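Long-range contacts in PAC2 family protein (PDB 2WAM), which is of unknown function but belongs to the PAC2 family and represents a duplicated gene family of actinobacteria: residues A184-R189 with R304-F309; T192-S197 with T238-H243. All coordinates share one frame; numbering follows the deposited sequence.

Contact 1: A184-R189 with R304-F309; sequences AVPHTR and RQYDAF
The loop that leaves strand 174-183 of the main sheet is fastened to helix 293-315 by R189, which pairs with D307, and by V185 and P186, which pack with R189 around Y306. A type I beta turn from P186 to R189 shapes the loop, and its closing backbone bond is weak. R189 meets D307 side-on: NE reaches OD1 at 3.2 Å and NH2 reaches OD2 at 3.1 Å, one nitrogen to each oxygen. The second bond is the straighter (165° at the hydrogen) and uses the syn lone pair of OD2, whereas NE approaches OD1 from the syn side but somewhat out of the carboxylate plane. With the two flat groups nearly coplanar, 20° apart, this double grip restrains the rotation of the guanidinium. Its remaining nitrogen turns back to the loop, where NH1 of R189 hydrogen-bonds the backbone O of T188 at 3.2 Å, from above that carbonyl's plane. A bend at chi2 (-66°) turns the arginine chain beyond CG toward the aspartate. R189 CB lies over one face of the Y306 ring in what reads as a CH-pi contact, but the modelled approach is too close and its detail is doubtful. The trans first torsion of Y306 directs its phenol at the loop. There V185 CG1 approaches CD1 of Y306 obliquely at 4.0 Å, and P186 CD lies 3.9 Å from Y306 CB, at the root of the side chain. Nearby, H187 bonds to Y244 and D286, and T188 OG1 to E303, so the turn is also tied to helix 272-289 and to the preceding turn of helix 293-315. A bidentate arginine-aspartate salt bridge thus flanks a small apolar cluster round a tyrosine, fixing a sheet connection to a helix.

Contact 2: T192-S197 with T238-H243; sequences TMTAHS and TVHVPH
H240 directs its imidazole at the residue that leads into strand 193-197, and the ring edge meets T192: ND1 and T192 OG1 share a hydrogen bond of 2.9 Å. With CG anti to its own carbonyl carbon (chi1 -60°), the ring of H240 is turned toward T192. On the face that T194 and T238 share, these two lie side by side and point the same way, with T194 OG1 3.7 Å from T238 CB. Farther along, H196 turns a ring edge to T238, but NE2 to OG1 is a weak bond at 3.4 Å; its stronger partner is E224, at ND1. H196 also packs on H122 of a second subunit, to which S197 makes backbone hydrogen bonds. On the opposite face M193 and V239 cross obliquely, the methyl CE resting 3.5 Å from V239 CB, and helix 251-265 covers both through L257. The antiparallel backbones are joined by H240 N to T192 O (3.0 Å), and at the hydrogen-bonded pair T194-T238 by T194 N to T238 O (2.8 Å) and T238 N to T194 O (3.1 Å). One hydroxyl-imidazole bond and a weak second one probably reinforce this backbone register, while M193 and V239 contribute apolar packing.

Contact 2 lies about 11 Å from the chain's centre and contact 1 about 23 Å, so strand pairing gives way to peripheral loop-helix packing along this flank of the fold. Both are partly buried. Strand 193-197 is the outermost strand at its end of the sheet within this chain, and the loop of contact 1 leads into it, so the two contacts anchor successive parts of one connection: first to helix 293-315, then to strand 234-242. A backbone ladder dominates contact 2, whereas contact 1 depends on side chains, with charge its main polar element. They also touch directly, V185 packing on P242 and Y306 on T192.

Contact 1: A184-R189 with R304-F309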
ATOM      1  N   ALA A 184     -23.334 -43.212  -1.301  1.00 59.05           N
ATOM      2  CA  ALA A 184     -24.116 -44.345  -0.838  1.00 55.73           C
ATOM      3  C   ALA A 184     -23.240 -45.604  -0.795  1.00 54.27           C
ATOM      4  O   ALA A 184     -23.246 -46.402  -1.728  1.00 53.90           O
ATOM      5  CB  ALA A 184     -25.309 -44.549  -1.740  1.00 50.77           C
ATOM      6  N   VAL A 185     -22.478 -45.758   0.287  1.00 51.21           N
ATOM      7  CA  VAL A 185     -21.606 -46.919   0.500  1.00 48.82           C
ATOM      8  C   VAL A 185     -21.607 -47.284   1.979  1.00 47.88           C
ATOM      9  O   VAL A 185     -21.794 -46.423   2.826  1.00 45.89           O
ATOM     10  CB  VAL A 185     -20.135 -46.652   0.057  1.00 55.60           C
ATOM     11  CG1 VAL A 185     -20.004 -46.658  -1.462  1.00 48.32           C
ATOM     12  CG2 VAL A 185     -19.610 -45.345   0.647  1.00 52.67           C
ATOM     13  N   PRO A 186     -21.397 -48.567   2.296  1.00 53.03           N
ATOM     14  CA  PRO A 186     -21.425 -48.995   3.698  1.00 49.91           C
ATOM     15  C   PRO A 186     -20.065 -48.810   4.350  1.00 50.88           C
ATOM     16  O   PRO A 186     -19.042 -48.916   3.679  1.00 50.68           O
ATOM     17  CB  PRO A 186     -21.718 -50.498   3.603  1.00 47.55           C
ATOM     18  CG  PRO A 186     -21.674 -50.848   2.121  1.00 48.66           C
ATOM     19  CD  PRO A 186     -21.100 -49.685   1.389  1.00 44.19           C
ATOM     20  N   HIS A 187     -20.046 -48.556   5.651  1.00 54.39           N
ATOM     21  CA  HIS A 187     -18.781 -48.490   6.370  1.00 50.71           C
ATOM     22  C   HIS A 187     -18.156 -49.880   6.486  1.00 49.26           C
ATOM     23  O   HIS A 187     -17.045 -50.029   6.998  1.00 47.95           O
ATOM     24  CB  HIS A 187     -18.986 -47.891   7.762  1.00 48.92           C
ATOM     25  CG  HIS A 187     -19.663 -48.816   8.721  1.00 50.99           C
ATOM     26  ND1 HIS A 187     -21.034 -48.885   8.847  1.00 53.13           N
ATOM     27  CD2 HIS A 187     -19.160 -49.719   9.596  1.00 52.62           C
ATOM     28  CE1 HIS A 187     -21.345 -49.789   9.757  1.00 50.73           C
ATOM     29  NE2 HIS A 187     -20.226 -50.309  10.229  1.00 48.47           N
ATOM     30  N   THR A 188     -18.879 -50.892   6.006  1.00 51.02           N
ATOM     31  CA  THR A 188     -18.476 -52.292   6.160  1.00 48.29           C
ATOM     32  C   THR A 188     -17.821 -52.866   4.915  1.00 40.38           C
ATOM     33  O   THR A 188     -17.587 -54.069   4.827  1.00 44.75           O
ATOM     34  CB  THR A 188     -19.675 -53.190   6.492  1.00 49.70           C
ATOM     35  OG1 THR A 188     -20.745 -52.887   5.591  1.00 49.89           O
ATOM     36  CG2 THR A 188     -20.133 -52.979   7.929  1.00 43.93           C
ATOM     37  N   ARG A 189     -17.526 -52.003   3.956  1.00 43.65           N
ATOM     38  CA  ARG A 189     -16.844 -52.422   2.744  1.00 51.01           C
ATOM     39  C   ARG A 189     -15.630 -51.553   2.489  1.00 51.68           C
ATOM     40  O   ARG A 189     -15.568 -50.425   2.963  1.00 55.84           O
ATOM     41  CB  ARG A 189     -17.798 -52.347   1.565  1.00 53.43           C
ATOM     42  CG  ARG A 189     -18.989 -53.267   1.710  1.00 56.03           C
ATOM     43  CD  ARG A 189     -18.576 -54.722   1.679  1.00 48.98           C
ATOM     44  NE  ARG A 189     -19.748 -55.584   1.565  1.00 64.09           N
ATOM     45  CZ  ARG A 189     -20.378 -56.146   2.593  1.00 69.56           C
ATOM     46  NH1 ARG A 189     -19.949 -55.955   3.833  1.00 67.68           N
ATOM     47  NH2 ARG A 189     -21.435 -56.912   2.376  1.00 74.13           N
ATOM     48  N   ARG A 304     -25.428 -54.575  -0.205  1.00 83.38           N
ATOM     49  CA  ARG A 304     -25.929 -55.249  -1.395  1.00 88.40           C
ATOM     50  C   ARG A 304     -25.557 -54.482  -2.665  1.00 85.16           C
ATOM     51  O   ARG A 304     -24.908 -55.033  -3.555  1.00 87.82           O
ATOM     52  CB  ARG A 304     -27.441 -55.502  -1.290  1.00 89.41           C
ATOM     53  CG  ARG A 304     -27.780 -56.742  -0.454  1.00 85.46           C
ATOM     54  CD  ARG A 304     -29.274 -56.976  -0.316  1.00 84.64           C
ATOM     55  NE  ARG A 304     -29.802 -56.577   0.989  1.00 85.85           N
ATOM     56  CZ  ARG A 304     -30.841 -55.760   1.165  1.00 86.68           C
ATOM     57  NH1 ARG A 304     -31.480 -55.249   0.116  1.00 77.71           N
ATOM     58  NH2 ARG A 304     -31.249 -55.462   2.393  1.00 90.38           N
ATOM     59  N   GLN A 305     -25.950 -53.211  -2.736  1.00 79.61           N
ATOM     60  CA  GLN A 305     -25.618 -52.370  -3.885  1.00 86.70           C
ATOM     61  C   GLN A 305     -24.123 -52.375  -4.183  1.00 90.93           C
ATOM     62  O   GLN A 305     -23.706 -52.465  -5.341  1.00 96.31           O
ATOM     63  CB  GLN A 305     -26.059 -50.927  -3.643  1.00 90.34           C
ATOM     64  CG  GLN A 305     -27.553 -50.728  -3.509  1.00101.25           C
ATOM     65  CD  GLN A 305     -27.928 -49.262  -3.349  1.00109.50           C
ATOM     66  OE1 GLN A 305     -27.304 -48.523  -2.579  1.00105.08           O
ATOM     67  NE2 GLN A 305     -28.952 -48.833  -4.080  1.00115.40           N
ATOM     68  N   TYR A 306     -23.324 -52.267  -3.126  1.00 82.90           N
ATOM     69  CA  TYR A 306     -21.879 -52.151  -3.259  1.00 83.36           C
ATOM     70  C   TYR A 306     -21.261 -53.417  -3.846  1.00 88.22           C
ATOM     71  O   TYR A 306     -20.442 -53.340  -4.760  1.00 94.12           O
ATOM     72  CB  TYR A 306     -21.242 -51.805  -1.905  1.00 77.66           C
ATOM     73  CG  TYR A 306     -19.731 -51.689  -1.920  1.00 68.38           C
ATOM     74  CD1 TYR A 306     -19.108 -50.494  -2.250  1.00 67.21           C
ATOM     75  CD2 TYR A 306     -18.930 -52.774  -1.592  1.00 73.24           C
ATOM     76  CE1 TYR A 306     -17.722 -50.385  -2.255  1.00 72.52           C
ATOM     77  CE2 TYR A 306     -17.546 -52.677  -1.595  1.00 76.42           C
ATOM     78  CZ  TYR A 306     -16.942 -51.481  -1.926  1.00 75.88           C
ATOM     79  OH  TYR A 306     -15.559 -51.386  -1.929  1.00 71.64           O
ATOM     80  N   ASP A 307     -21.648 -54.576  -3.321  1.00 88.41           N
ATOM     81  CA  ASP A 307     -21.153 -55.846  -3.849  1.00 89.21           C
ATOM     82  C   ASP A 307     -21.539 -56.011  -5.322  1.00 87.94           C
ATOM     83  O   ASP A 307     -20.744 -56.497  -6.131  1.00 81.51           O
ATOM     84  CB  ASP A 307     -21.665 -57.018  -3.007  1.00 84.76           C
ATOM     85  CG  ASP A 307     -21.137 -56.982  -1.584  1.00 81.27           C
ATOM     86  OD1 ASP A 307     -19.947 -56.648  -1.400  1.00 81.15           O
ATOM     87  OD2 ASP A 307     -21.910 -57.279  -0.648  1.00 75.32           O
ATOM     88  N   ALA A 308     -22.752 -55.574  -5.659  1.00 89.36           N
ATOM     89  CA  ALA A 308     -23.261 -55.624  -7.030  1.00 90.08           C
ATOM     90  C   ALA A 308     -22.516 -54.692  -7.989  1.00 90.01           C
ATOM     91  O   ALA A 308     -22.258 -55.056  -9.136  1.00 87.32           O
ATOM     92  CB  ALA A 308     -24.751 -55.321  -7.050  1.00 91.52           C
ATOM     93  N   PHE A 309     -22.191 -53.487  -7.531  1.00 93.08           N
ATOM     94  CA  PHE A 309     -21.389 -52.571  -8.339  1.00 99.27           C
ATOM     95  C   PHE A 309     -19.975 -53.112  -8.538  1.00102.82           C
ATOM     96  O   PHE A 309     -19.385 -52.957  -9.609  1.00 97.87           O
ATOM     97  CB  PHE A 309     -21.330 -51.180  -7.708  1.00103.98           C
ATOM     98  CG  PHE A 309     -20.439 -50.219  -8.448  1.00111.34           C
ATOM     99  CD1 PHE A 309     -20.897 -49.561  -9.581  1.00114.37           C
ATOM    100  CD2 PHE A 309     -19.142 -49.979  -8.017  1.00112.80           C
ATOM    101  CE1 PHE A 309     -20.080 -48.678 -10.272  1.00115.27           C
ATOM    102  CE2 PHE A 309     -18.319 -49.096  -8.704  1.00114.49           C
ATOM    103  CZ  PHE A 309     -18.790 -48.446  -9.833  1.00115.23           C
TER

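Contact 2: T192-S197 with T238-H243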
ATOM      1  N   THR A 192     -13.435 -46.702  -0.969  1.00 48.76           N
ATOM      2  CA  THR A 192     -13.113 -46.401  -2.353  1.00 44.40           C
ATOM      3  C   THR A 192     -12.784 -44.934  -2.492  1.00 46.46           C
ATOM      4  O   THR A 192     -12.940 -44.158  -1.548  1.00 48.13           O
ATOM      5  CB  THR A 192     -14.255 -46.794  -3.321  1.00 55.30           C
ATOM      6  OG1 THR A 192     -15.497 -46.261  -2.853  1.00 51.82           O
ATOM      7  CG2 THR A 192     -14.374 -48.310  -3.409  1.00 63.04           C
ATOM      8  N   MET A 193     -12.352 -44.545  -3.681  1.00 53.47           N
ATOM      9  CA  MET A 193     -11.718 -43.254  -3.853  1.00 53.63           C
ATOM     10  C   MET A 193     -11.709 -42.867  -5.321  1.00 54.51           C
ATOM     11  O   MET A 193     -11.478 -43.716  -6.181  1.00 63.92           O
ATOM     12  CB  MET A 193     -10.293 -43.390  -3.345  1.00 55.44           C
ATOM     13  CG  MET A 193      -9.520 -42.124  -3.212  1.00 61.98           C
ATOM     14  SD  MET A 193      -8.060 -42.511  -2.251  1.00 65.02           S
ATOM     15  CE  MET A 193      -8.742 -42.398  -0.601  1.00 49.07           C
ATOM     16  N   THR A 194     -11.976 -41.600  -5.622  1.00 49.76           N
ATOM     17  CA  THR A 194     -11.846 -41.150  -7.008  1.00 56.32           C
ATOM     18  C   THR A 194     -10.598 -40.281  -7.239  1.00 54.21           C
ATOM     19  O   THR A 194     -10.464 -39.183  -6.703  1.00 54.85           O
ATOM     20  CB  THR A 194     -13.141 -40.495  -7.584  1.00 49.25           C
ATOM     21  OG1 THR A 194     -13.238 -39.128  -7.186  1.00 54.01           O
ATOM     22  CG2 THR A 194     -14.363 -41.235  -7.131  1.00 52.38           C
ATOM     23  N   ALA A 195      -9.692 -40.813  -8.050  1.00 48.92           N
ATOM     24  CA  ALA A 195      -8.412 -40.193  -8.330  1.00 44.27           C
ATOM     25  C   ALA A 195      -8.501 -39.256  -9.522  1.00 48.13           C
ATOM     26  O   ALA A 195      -9.243 -39.508 -10.466  1.00 53.48           O
ATOM     27  CB  ALA A 195      -7.382 -41.272  -8.603  1.00 41.55           C
ATOM     28  N   HIS A 196      -7.739 -38.169  -9.470  1.00 46.33           N
ATOM     29  CA  HIS A 196      -7.562 -37.301 -10.630  1.00 43.91           C
ATOM     30  C   HIS A 196      -6.107 -36.856 -10.755  1.00 44.95           C
ATOM     31  O   HIS A 196      -5.384 -36.744  -9.761  1.00 39.89           O
ATOM     32  CB  HIS A 196      -8.531 -36.102 -10.626  1.00 33.92           C
ATOM     33  CG  HIS A 196      -8.845 -35.571  -9.264  1.00 43.10           C
ATOM     34  ND1 HIS A 196      -8.407 -34.339  -8.829  1.00 45.05           N
ATOM     35  CD2 HIS A 196      -9.565 -36.097  -8.244  1.00 43.21           C
ATOM     36  CE1 HIS A 196      -8.842 -34.130  -7.601  1.00 48.55           C
ATOM     37  NE2 HIS A 196      -9.543 -35.182  -7.220  1.00 48.83           N
ATOM     38  N   SER A 197      -5.672 -36.621 -11.986  1.00 42.19           N
ATOM     39  CA  SER A 197      -4.295 -36.211 -12.212  1.00 49.41           C
ATOM     40  C   SER A 197      -4.147 -35.702 -13.624  1.00 47.21           C
ATOM     41  O   SER A 197      -4.980 -35.996 -14.477  1.00 46.86           O
ATOM     42  CB  SER A 197      -3.346 -37.386 -11.987  1.00 49.39           C
ATOM     43  OG  SER A 197      -2.022 -37.041 -12.336  1.00 46.03           O
ATOM     44  N   THR A 238     -10.123 -38.074  -3.862  1.00 33.06           N
ATOM     45  CA  THR A 238     -11.368 -37.769  -3.200  1.00 31.88           C
ATOM     46  C   THR A 238     -11.919 -39.065  -2.631  1.00 34.96           C
ATOM     47  O   THR A 238     -12.356 -39.947  -3.366  1.00 38.96           O
ATOM     48  CB  THR A 238     -12.354 -37.156  -4.177  1.00 40.51           C
ATOM     49  OG1 THR A 238     -11.764 -35.989  -4.768  1.00 42.51           O
ATOM     50  CG2 THR A 238     -13.631 -36.777  -3.456  1.00 43.87           C
ATOM     51  N   VAL A 239     -11.864 -39.183  -1.313  1.00 36.29           N
ATOM     52  CA  VAL A 239     -12.247 -40.410  -0.633  1.00 36.91           C
ATOM     53  C   VAL A 239     -13.772 -40.467  -0.426  1.00 43.70           C
ATOM     54  O   VAL A 239     -14.426 -39.428  -0.254  1.00 41.20           O
ATOM     55  CB  VAL A 239     -11.445 -40.585   0.696  1.00 32.63           C
ATOM     56  CG1 VAL A 239     -11.614 -39.368   1.634  1.00 30.24           C
ATOM     57  CG2 VAL A 239     -11.812 -41.868   1.393  1.00 41.81           C
ATOM     58  N   HIS A 240     -14.339 -41.673  -0.470  1.00 47.77           N
ATOM     59  CA  HIS A 240     -15.782 -41.840  -0.316  1.00 45.83           C
ATOM     60  C   HIS A 240     -16.184 -42.197   1.109  1.00 39.07           C
ATOM     61  O   HIS A 240     -15.736 -43.200   1.657  1.00 49.77           O
ATOM     62  CB  HIS A 240     -16.309 -42.888  -1.292  1.00 53.44           C
ATOM     63  CG  HIS A 240     -16.071 -42.543  -2.729  1.00 64.77           C
ATOM     64  ND1 HIS A 240     -15.568 -43.445  -3.639  1.00 68.68           N
ATOM     65  CD2 HIS A 240     -16.254 -41.387  -3.409  1.00 64.47           C
ATOM     66  CE1 HIS A 240     -15.461 -42.863  -4.820  1.00 63.58           C
ATOM     67  NE2 HIS A 240     -15.869 -41.614  -4.707  1.00 57.54           N
ATOM     68  N   VAL A 241     -17.030 -41.366   1.701  1.00 30.87           N
ATOM     69  CA  VAL A 241     -17.507 -41.585   3.063  1.00 38.57           C
ATOM     70  C   VAL A 241     -18.987 -41.953   3.053  1.00 44.94           C
ATOM     71  O   VAL A 241     -19.792 -41.292   2.389  1.00 45.54           O
ATOM     72  CB  VAL A 241     -17.330 -40.320   3.945  1.00 32.87           C
ATOM     73  CG1 VAL A 241     -17.803 -40.588   5.365  1.00 28.70           C
ATOM     74  CG2 VAL A 241     -15.887 -39.846   3.933  1.00 24.53           C
ATOM     75  N   PRO A 242     -19.354 -43.016   3.785  1.00 44.34           N
ATOM     76  CA  PRO A 242     -20.770 -43.381   3.911  1.00 47.94           C
ATOM     77  C   PRO A 242     -21.590 -42.146   4.291  1.00 53.56           C
ATOM     78  O   PRO A 242     -21.213 -41.464   5.245  1.00 45.69           O
ATOM     79  CB  PRO A 242     -20.758 -44.393   5.057  1.00 40.90           C
ATOM     80  CG  PRO A 242     -19.424 -45.023   4.978  1.00 36.97           C
ATOM     81  CD  PRO A 242     -18.477 -43.942   4.523  1.00 37.52           C
ATOM     82  N   HIS A 243     -22.671 -41.852   3.566  1.00 56.72           N
ATOM     83  CA  HIS A 243     -23.399 -40.607   3.816  1.00 57.47           C
ATOM     84  C   HIS A 243     -23.939 -40.515   5.243  1.00 50.22           C
ATOM     85  O   HIS A 243     -24.131 -39.417   5.761  1.00 40.52           O
ATOM     86  CB  HIS A 243     -24.503 -40.341   2.782  1.00 68.17           C
ATOM     87  CG  HIS A 243     -25.557 -41.396   2.737  1.00 80.82           C
ATOM     88  ND1 HIS A 243     -25.708 -42.251   1.666  1.00 93.56           N
ATOM     89  CD2 HIS A 243     -26.508 -41.744   3.634  1.00 86.10           C
ATOM     90  CE1 HIS A 243     -26.709 -43.078   1.903  1.00 98.51           C
ATOM     91  NE2 HIS A 243     -27.210 -42.796   3.092  1.00 96.87           N
TER